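Local coordinates for protein down syndrome cell adhesion molecule, isoform AK (Drosophila melanogaster, PDB 4WVR) that probably mediates isoform-specific homophilic cell adhesion, this immunoglobulin domain being a variable module involved in homodimerization, at residues P8-F13 / S93-E98; T40-L45 / I85-A90. All blocks are in the same frame, centred on the assembly; numbering follows the deposited sequence.

Contact 1: P8-F13 / S93-E98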
ATOM      1  N   PRO A   8      13.283  10.449  10.797  1.00 46.63           N
ATOM      2  CA  PRO A   8      12.155   9.982   9.981  1.00 36.52           C
ATOM      3  C   PRO A   8      10.809  10.225  10.650  1.00 38.70           C
ATOM      4  O   PRO A   8      10.688  10.048  11.860  1.00 41.03           O
ATOM      5  CB  PRO A   8      12.416   8.473   9.839  1.00 39.53           C
ATOM      6  CG  PRO A   8      13.843   8.268  10.262  1.00 42.49           C
ATOM      7  CD  PRO A   8      14.113   9.332  11.274  1.00 44.08           C
ATOM      8  N   SER A   9       9.817  10.643   9.869  1.00 37.93           N
ATOM      9  CA  SER A   9       8.434  10.693  10.333  1.00 34.25           C
ATOM     10  C   SER A   9       7.584   9.862   9.380  1.00 33.89           C
ATOM     11  O   SER A   9       7.824   9.859   8.172  1.00 32.22           O
ATOM     12  CB  SER A   9       7.917  12.130  10.411  1.00 33.85           C
ATOM     13  OG  SER A   9       7.736  12.678   9.117  1.00 41.55           O
ATOM     14  N   ILE A  10       6.599   9.156   9.925  1.00 29.54           N
ATOM     15  CA  ILE A  10       5.844   8.178   9.149  1.00 29.54           C
ATOM     16  C   ILE A  10       4.350   8.473   9.111  1.00 33.47           C
ATOM     17  O   ILE A  10       3.732   8.714  10.147  1.00 28.45           O
ATOM     18  CB  ILE A  10       6.036   6.760   9.717  1.00 30.18           C
ATOM     19  CG1 ILE A  10       7.517   6.484   9.990  1.00 30.45           C
ATOM     20  CG2 ILE A  10       5.430   5.713   8.778  1.00 24.66           C
ATOM     21  CD1 ILE A  10       7.760   5.210  10.768  1.00 29.32           C
ATOM     22  N   ALA A  11       3.769   8.440   7.915  1.00 26.65           N
ATOM     23  CA  ALA A  11       2.320   8.508   7.786  1.00 24.44           C
ATOM     24  C   ALA A  11       1.696   7.254   8.386  1.00 28.09           C
ATOM     25  O   ALA A  11       2.156   6.140   8.127  1.00 25.76           O
ATOM     26  CB  ALA A  11       1.912   8.664   6.328  1.00 28.33           C
ATOM     27  N   PRO A  12       0.652   7.429   9.205  1.00 30.47           N
ATOM     28  CA  PRO A  12      -0.010   6.266   9.800  1.00 29.86           C
ATOM     29  C   PRO A  12      -0.670   5.394   8.736  1.00 30.29           C
ATOM     30  O   PRO A  12      -1.027   5.892   7.667  1.00 23.99           O
ATOM     31  CB  PRO A  12      -1.054   6.893  10.731  1.00 34.91           C
ATOM     32  CG  PRO A  12      -1.280   8.261  10.189  1.00 46.53           C
ATOM     33  CD  PRO A  12       0.037   8.699   9.628  1.00 34.97           C
ATOM     34  N   PHE A  13      -0.804   4.105   9.025  1.00 25.09           N
ATOM     35  CA  PHE A  13      -1.510   3.196   8.132  1.00 24.59           C
ATOM     36  C   PHE A  13      -2.469   2.326   8.932  1.00 30.01           C
ATOM     37  O   PHE A  13      -2.415   2.307  10.159  1.00 21.90           O
ATOM     38  CB  PHE A  13      -0.525   2.329   7.332  1.00 25.76           C
ATOM     39  CG  PHE A  13       0.534   1.650   8.171  1.00 25.90           C
ATOM     40  CD1 PHE A  13       0.209   0.608   9.027  1.00 25.35           C
ATOM     41  CD2 PHE A  13       1.863   2.032   8.069  1.00 26.95           C
ATOM     42  CE1 PHE A  13       1.182  -0.027   9.785  1.00 26.99           C
ATOM     43  CE2 PHE A  13       2.846   1.398   8.819  1.00 28.16           C
ATOM     44  CZ  PHE A  13       2.502   0.371   9.680  1.00 27.23           C
ATOM     45  N   SER A  93      11.743   6.352  14.337  1.00 42.61           N
ATOM     46  CA  SER A  93      10.319   6.552  14.558  1.00 33.02           C
ATOM     47  C   SER A  93       9.558   5.305  14.129  1.00 38.33           C
ATOM     48  O   SER A  93      10.069   4.497  13.351  1.00 32.94           O
ATOM     49  CB  SER A  93       9.819   7.778  13.794  1.00 36.17           C
ATOM     50  OG  SER A  93       8.481   8.089  14.132  1.00 44.43           O
ATOM     51  N   PHE A  94       8.344   5.139  14.639  1.00 31.61           N
ATOM     52  CA  PHE A  94       7.536   3.988  14.260  1.00 31.61           C
ATOM     53  C   PHE A  94       6.048   4.305  14.280  1.00 32.58           C
ATOM     54  O   PHE A  94       5.610   5.278  14.891  1.00 34.34           O
ATOM     55  CB  PHE A  94       7.826   2.797  15.179  1.00 33.87           C
ATOM     56  CG  PHE A  94       7.300   2.962  16.578  1.00 38.02           C
ATOM     57  CD1 PHE A  94       8.027   3.663  17.528  1.00 44.01           C
ATOM     58  CD2 PHE A  94       6.084   2.411  16.944  1.00 30.82           C
ATOM     59  CE1 PHE A  94       7.542   3.819  18.818  1.00 46.42           C
ATOM     60  CE2 PHE A  94       5.595   2.562  18.228  1.00 41.08           C
ATOM     61  CZ  PHE A  94       6.327   3.264  19.169  1.00 37.62           C
ATOM     62  N   THR A  95       5.279   3.471  13.593  1.00 30.11           N
ATOM     63  CA  THR A  95       3.829   3.570  13.618  1.00 30.43           C
ATOM     64  C   THR A  95       3.288   2.152  13.484  1.00 29.65           C
ATOM     65  O   THR A  95       3.966   1.273  12.944  1.00 28.89           O
ATOM     66  CB  THR A  95       3.289   4.490  12.502  1.00 25.43           C
ATOM     67  OG1 THR A  95       1.922   4.825  12.769  1.00 30.94           O
ATOM     68  CG2 THR A  95       3.393   3.824  11.138  1.00 25.54           C
ATOM     69  N   THR A  96       2.091   1.914  14.003  1.00 27.04           N
ATOM     70  CA  THR A  96       1.576   0.552  14.072  1.00 26.76           C
ATOM     71  C   THR A  96       0.149   0.422  13.559  1.00 28.69           C
ATOM     72  O   THR A  96      -0.539   1.417  13.324  1.00 26.25           O
ATOM     73  CB  THR A  96       1.600   0.012  15.517  1.00 32.03           C
ATOM     74  OG1 THR A  96       0.674   0.758  16.314  1.00 31.33           O
ATOM     75  CG2 THR A  96       2.993   0.121  16.128  1.00 33.31           C
ATOM     76  N   SER A  97      -0.285  -0.824  13.399  1.00 26.52           N
ATOM     77  CA  SER A  97      -1.684  -1.130  13.142  1.00 26.95           C
ATOM     78  C   SER A  97      -1.955  -2.568  13.545  1.00 28.64           C
ATOM     79  O   SER A  97      -1.181  -3.467  13.222  1.00 25.55           O
ATOM     80  CB  SER A  97      -2.043  -0.910  11.672  1.00 26.14           C
ATOM     81  OG  SER A  97      -3.430  -1.122  11.457  1.00 26.50           O
ATOM     82  N   GLU A  98      -3.048  -2.790  14.260  1.00 29.67           N
ATOM     83  CA  GLU A  98      -3.372  -4.143  14.677  1.00 31.23           C
ATOM     84  C   GLU A  98      -4.219  -4.838  13.629  1.00 29.62           C
ATOM     85  O   GLU A  98      -5.256  -4.323  13.212  1.00 32.31           O
ATOM     86  CB  GLU A  98      -4.100  -4.148  16.021  1.00 31.87           C
ATOM     87  CG  GLU A  98      -4.349  -5.553  16.545  1.00 39.08           C
ATOM     88  CD  GLU A  98      -5.171  -5.572  17.816  1.00 52.73           C
ATOM     89  OE1 GLU A  98      -5.622  -4.491  18.250  1.00 58.70           O
ATOM     90  OE2 GLU A  98      -5.361  -6.671  18.379  1.00 56.95           O
TER
HETATM   91  O   HOH W   1       6.401   8.928  12.765  1.00 33.99           O
HETATM   92  O   HOH W   2       2.440   7.638  12.326  1.00 35.86           O
HETATM   93  O   HOH W   3      -0.378   3.809  11.983  1.00 27.63           O
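The ring of Phe13 meets Thr95 obliquely and has CB of Ser97 at its edge, near the ring plane. CE2 of Phe13 lies 3.4 Å from CG2 of Thr95. On the Ser97 side, CD1 and CE1 share the contact with CB. The side chain of Phe94 leaves its backbone away from residues 8-13, and its ring has CG2 of Thr96 at its edge, in plane. The fold is an immunoglobulin beta-sandwich. The N-terminal segment 8-13 runs nearly parallel to the edge strand 92-99, their end-to-end directions 6° apart, with three waters linking backbone atoms of 8-13 to hydroxyls and one carbonyl of the strand. CG of Phe13 sits between its backbone N and carbonyl carbon (chi1 50°), and the ring also reaches Trp43, Cys84, Val28 and Cys30 in the interior. An alanine in place of Phe13 would probably open a gap beside Thr95 CG2 and leave Trp43 without this aromatic neighbour. Ile10 packs on the same strand, nearer the start of the segment. Its CG2 lies 3.6 Å from CG2 of Thr95, and its CD1 comes within 3.7 Å of CA of Phe94. The Thr95 methyl is thus shared by Ile10 and Phe13. Water 1 accepts from Ile10 N and is bonded to Ser93 OG. Water 2 donates to Ile10 O and to Thr95 OG1. Away from segment 8-13, the backbone of strand 92-99 pairs with strand 80-87, through Ser93 with Ala86 and Thr95 with Cys84. The Thr95 hydroxyl, anti to the backbone N (chi1 -165°), donates over 2.6 Å from OG1 to water 3, which also accepts from Phe13 N and donates over 2.7 Å to Thr96 O.

Contact 2: T40-L45 / I85-A90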
ATOM      1  N   THR A  40      16.579   3.356   6.844  1.00 32.99           N
ATOM      2  CA  THR A  40      16.319   1.930   6.968  1.00 33.58           C
ATOM      3  C   THR A  40      14.885   1.715   7.432  1.00 38.58           C
ATOM      4  O   THR A  40      14.444   2.322   8.407  1.00 40.22           O
ATOM      5  CB  THR A  40      17.293   1.251   7.950  1.00 40.05           C
ATOM      6  OG1 THR A  40      18.624   1.324   7.429  1.00 41.89           O
ATOM      7  CG2 THR A  40      16.923  -0.212   8.147  1.00 44.06           C
ATOM      8  N   ILE A  41      14.152   0.865   6.724  1.00 35.39           N
ATOM      9  CA  ILE A  41      12.760   0.610   7.068  1.00 34.52           C
ATOM     10  C   ILE A  41      12.529  -0.874   7.295  1.00 38.60           C
ATOM     11  O   ILE A  41      12.705  -1.686   6.388  1.00 36.60           O
ATOM     12  CB  ILE A  41      11.803   1.119   5.973  1.00 35.36           C
ATOM     13  CG1 ILE A  41      12.085   2.590   5.660  1.00 33.27           C
ATOM     14  CG2 ILE A  41      10.370   0.944   6.415  1.00 29.16           C
ATOM     15  CD1 ILE A  41      11.226   3.157   4.552  1.00 37.44           C
ATOM     16  N   LYS A  42      12.138  -1.228   8.515  1.00 32.23           N
ATOM     17  CA  LYS A  42      11.954  -2.628   8.869  1.00 32.87           C
ATOM     18  C   LYS A  42      10.633  -2.852   9.588  1.00 29.53           C
ATOM     19  O   LYS A  42       9.999  -1.907  10.056  1.00 33.12           O
ATOM     20  CB  LYS A  42      13.112  -3.113   9.737  1.00 36.96           C
ATOM     21  CG  LYS A  42      13.332  -2.277  10.975  1.00 43.85           C
ATOM     22  CD  LYS A  42      14.571  -2.735  11.722  1.00 43.71           C
ATOM     23  CE  LYS A  42      14.783  -1.917  12.981  1.00 55.64           C
ATOM     24  NZ  LYS A  42      15.999  -2.365  13.711  1.00 63.43           N
ATOM     25  N   TRP A  43      10.227  -4.114   9.676  1.00 29.25           N
ATOM     26  CA  TRP A  43       8.924  -4.461  10.219  1.00 29.95           C
ATOM     27  C   TRP A  43       9.018  -5.452  11.374  1.00 35.87           C
ATOM     28  O   TRP A  43       9.924  -6.285  11.424  1.00 29.55           O
ATOM     29  CB  TRP A  43       8.035  -5.049   9.122  1.00 30.11           C
ATOM     30  CG  TRP A  43       7.682  -4.094   8.021  1.00 27.00           C
ATOM     31  CD1 TRP A  43       8.441  -3.783   6.927  1.00 30.53           C
ATOM     32  CD2 TRP A  43       6.470  -3.342   7.894  1.00 23.83           C
ATOM     33  NE1 TRP A  43       7.779  -2.879   6.133  1.00 27.14           N
ATOM     34  CE2 TRP A  43       6.565  -2.593   6.703  1.00 25.86           C
ATOM     35  CE3 TRP A  43       5.316  -3.223   8.675  1.00 28.04           C
ATOM     36  CZ2 TRP A  43       5.550  -1.738   6.275  1.00 21.61           C
ATOM     37  CZ3 TRP A  43       4.303  -2.374   8.245  1.00 27.08           C
ATOM     38  CH2 TRP A  43       4.430  -1.643   7.058  1.00 23.12           C
ATOM     39  N   THR A  44       8.072  -5.355  12.302  1.00 30.65           N
ATOM     40  CA  THR A  44       7.905  -6.381  13.324  1.00 29.99           C
ATOM     41  C   THR A  44       6.442  -6.801  13.420  1.00 30.11           C
ATOM     42  O   THR A  44       5.536  -6.018  13.128  1.00 30.98           O
ATOM     43  CB  THR A  44       8.393  -5.907  14.716  1.00 33.76           C
ATOM     44  OG1 THR A  44       7.654  -4.749  15.124  1.00 33.66           O
ATOM     45  CG2 THR A  44       9.873  -5.574  14.681  1.00 34.70           C
ATOM     46  N   LEU A  45       6.223  -8.053  13.799  1.00 30.07           N
ATOM     47  CA  LEU A  45       4.890  -8.551  14.108  1.00 28.13           C
ATOM     48  C   LEU A  45       4.891  -9.056  15.540  1.00 40.56           C
ATOM     49  O   LEU A  45       5.531 -10.062  15.840  1.00 35.18           O
ATOM     50  CB  LEU A  45       4.475  -9.667  13.150  1.00 33.50           C
ATOM     51  CG  LEU A  45       3.181 -10.403  13.505  1.00 35.86           C
ATOM     52  CD1 LEU A  45       2.011  -9.430  13.571  1.00 37.55           C
ATOM     53  CD2 LEU A  45       2.900 -11.523  12.512  1.00 34.03           C
ATOM     54  N   ILE A  85       9.235   0.401  11.385  1.00 28.12           N
ATOM     55  CA  ILE A  85      10.268   1.217  12.008  1.00 34.12           C
ATOM     56  C   ILE A  85      11.155   1.869  10.953  1.00 32.49           C
ATOM     57  O   ILE A  85      11.730   1.188  10.107  1.00 33.28           O
ATOM     58  CB  ILE A  85      11.145   0.385  12.962  1.00 39.08           C
ATOM     59  CG1 ILE A  85      10.272  -0.368  13.966  1.00 33.95           C
ATOM     60  CG2 ILE A  85      12.154   1.282  13.673  1.00 36.59           C
ATOM     61  CD1 ILE A  85      11.031  -1.377  14.792  1.00 40.61           C
ATOM     62  N   ALA A  86      11.256   3.193  11.013  1.00 29.93           N
ATOM     63  CA  ALA A  86      12.090   3.950  10.086  1.00 32.48           C
ATOM     64  C   ALA A  86      13.249   4.615  10.819  1.00 42.70           C
ATOM     65  O   ALA A  86      13.038   5.390  11.753  1.00 38.86           O
ATOM     66  CB  ALA A  86      11.263   4.992   9.362  1.00 25.43           C
ATOM     67  N   GLU A  87      14.470   4.317  10.386  1.00 41.30           N
ATOM     68  CA  GLU A  87      15.667   4.843  11.034  1.00 41.23           C
ATOM     69  C   GLU A  87      16.646   5.479  10.060  1.00 44.80           C
ATOM     70  O   GLU A  87      16.884   4.965   8.969  1.00 34.68           O
ATOM     71  CB  GLU A  87      16.393   3.736  11.798  1.00 39.65           C
ATOM     72  CG  GLU A  87      15.600   3.110  12.922  1.00 56.90           C
ATOM     73  CD  GLU A  87      16.151   1.756  13.331  1.00 67.29           C
ATOM     74  OE1 GLU A  87      17.013   1.216  12.608  1.00 65.80           O
ATOM     75  OE2 GLU A  87      15.726   1.239  14.383  1.00 74.58           O
ATOM     76  N   ASN A  88      17.213   6.608  10.472  1.00 39.92           N
ATOM     77  CA  ASN A  88      18.382   7.162   9.808  1.00 42.76           C
ATOM     78  C   ASN A  88      19.449   7.497  10.849  1.00 55.98           C
ATOM     79  O   ASN A  88      19.341   7.090  12.009  1.00 43.56           O
ATOM     80  CB  ASN A  88      18.014   8.397   8.977  1.00 42.73           C
ATOM     81  CG  ASN A  88      17.330   9.480   9.794  1.00 45.05           C
ATOM     82  OD1 ASN A  88      17.339   9.455  11.024  1.00 48.96           O
ATOM     83  ND2 ASN A  88      16.731  10.442   9.104  1.00 45.90           N
ATOM     84  N   LYS A  89      20.474   8.235  10.440  1.00 53.34           N
ATOM     85  CA  LYS A  89      21.550   8.587  11.357  1.00 59.53           C
ATOM     86  C   LYS A  89      21.062   9.544  12.441  1.00 61.55           C
ATOM     87  O   LYS A  89      21.564   9.525  13.566  1.00 61.59           O
ATOM     88  CB  LYS A  89      22.725   9.204  10.595  1.00 65.71           C
ATOM     89  CG  LYS A  89      22.861   8.725   9.157  1.00 67.99           C
ATOM     90  CD  LYS A  89      24.132   9.265   8.520  1.00 76.48           C
ATOM     91  CE  LYS A  89      23.837  10.430   7.590  1.00 79.50           C
ATOM     92  NZ  LYS A  89      25.058  10.907   6.885  1.00 81.17           N
ATOM     93  N   ALA A  90      20.072  10.366  12.099  1.00 50.30           N
ATOM     94  CA  ALA A  90      19.525  11.349  13.030  1.00 44.89           C
ATOM     95  C   ALA A  90      18.769  10.690  14.185  1.00 55.55           C
ATOM     96  O   ALA A  90      19.127  10.864  15.350  1.00 71.23           O
ATOM     97  CB  ALA A  90      18.615  12.321  12.293  1.00 44.98           C
TER
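Thr40 and Glu87 are joined by two backbone hydrogen bonds, Thr40 N to Glu87 O at 2.7 Å and Glu87 N to Thr40 O at 2.8 Å. Lys42 and Ile85 form a second such pair. Ile85 N donates to Lys42 O over 2.8 Å in a nearly straight bond (175° at the hydrogen). Lys42 N returns the bond to Ile85 O. Between these pairs, Ile41 and Ala86 form a non-hydrogen-bonded pair. There the CA of Ala86 makes a CA-H...O contact with Thr40 O at 3.3 Å, and Ile41 CA does the same with Ile85 O. On the face that carries Thr40, Lys42, Ile85 and Glu87, the Lys42 side chain crosses over Ile85 toward Glu87. Its CG lies 4.0 Å from CB of Ile85. The first torsion sets CG between the backbone N and the carbonyl carbon (chi1 55°), and the chain is extended beyond it. NZ ends 3.7 Å from OE2 of Glu87, a long salt bridge that would hold the charges only loosely. Further along strand 40-45, the methyl CG2 of Thr44 makes a looser contact with CD1 of Ile85, at 4.4 Å. The two strands are antiparallel neighbours in the four-stranded sheet of the immunoglobulin sandwich. In the usual strand lettering of the fold they are C and F. On the other face, CG1 of Ile41 makes a loose apolar contact with CB of Ala86, at 4.5 Å. Behind this pair is the interior, where Ile41 and Trp43 reach Cys30 and Cys84, the two halves of the disulfide between the sheets, and Trp43 NE1 is hydrogen-bonded to Ser67 OG. Ala86 touches Pro8, Ile10 and Val32. Past the strand pairing, Asn88 ND2 bonds to Val6 O and Asp36 O, and OD1 to Gly91 N.

From the N terminus, the chain first passes through 8-13, then strand 26-31, and reaches 40-45. It goes on through strands 48-50, 57-63 and 66-71 before returning at 85-90, where contact 2 closes the inner loop. After a short turn it enters 93-98, and contact 1 closes the outer loop. Contact 2 therefore lies wholly within contact 1 along the chain, and the two do not cross. Contact 1 ties the N-terminal segment to the edge strand 92-99. Contact 2 joins strands 40-45 and 80-87, which lie in the same sheet as strand 92-99. The contacts meet where strand 92-99 borders strand 80-87 and where Pro8 packs on Asn88.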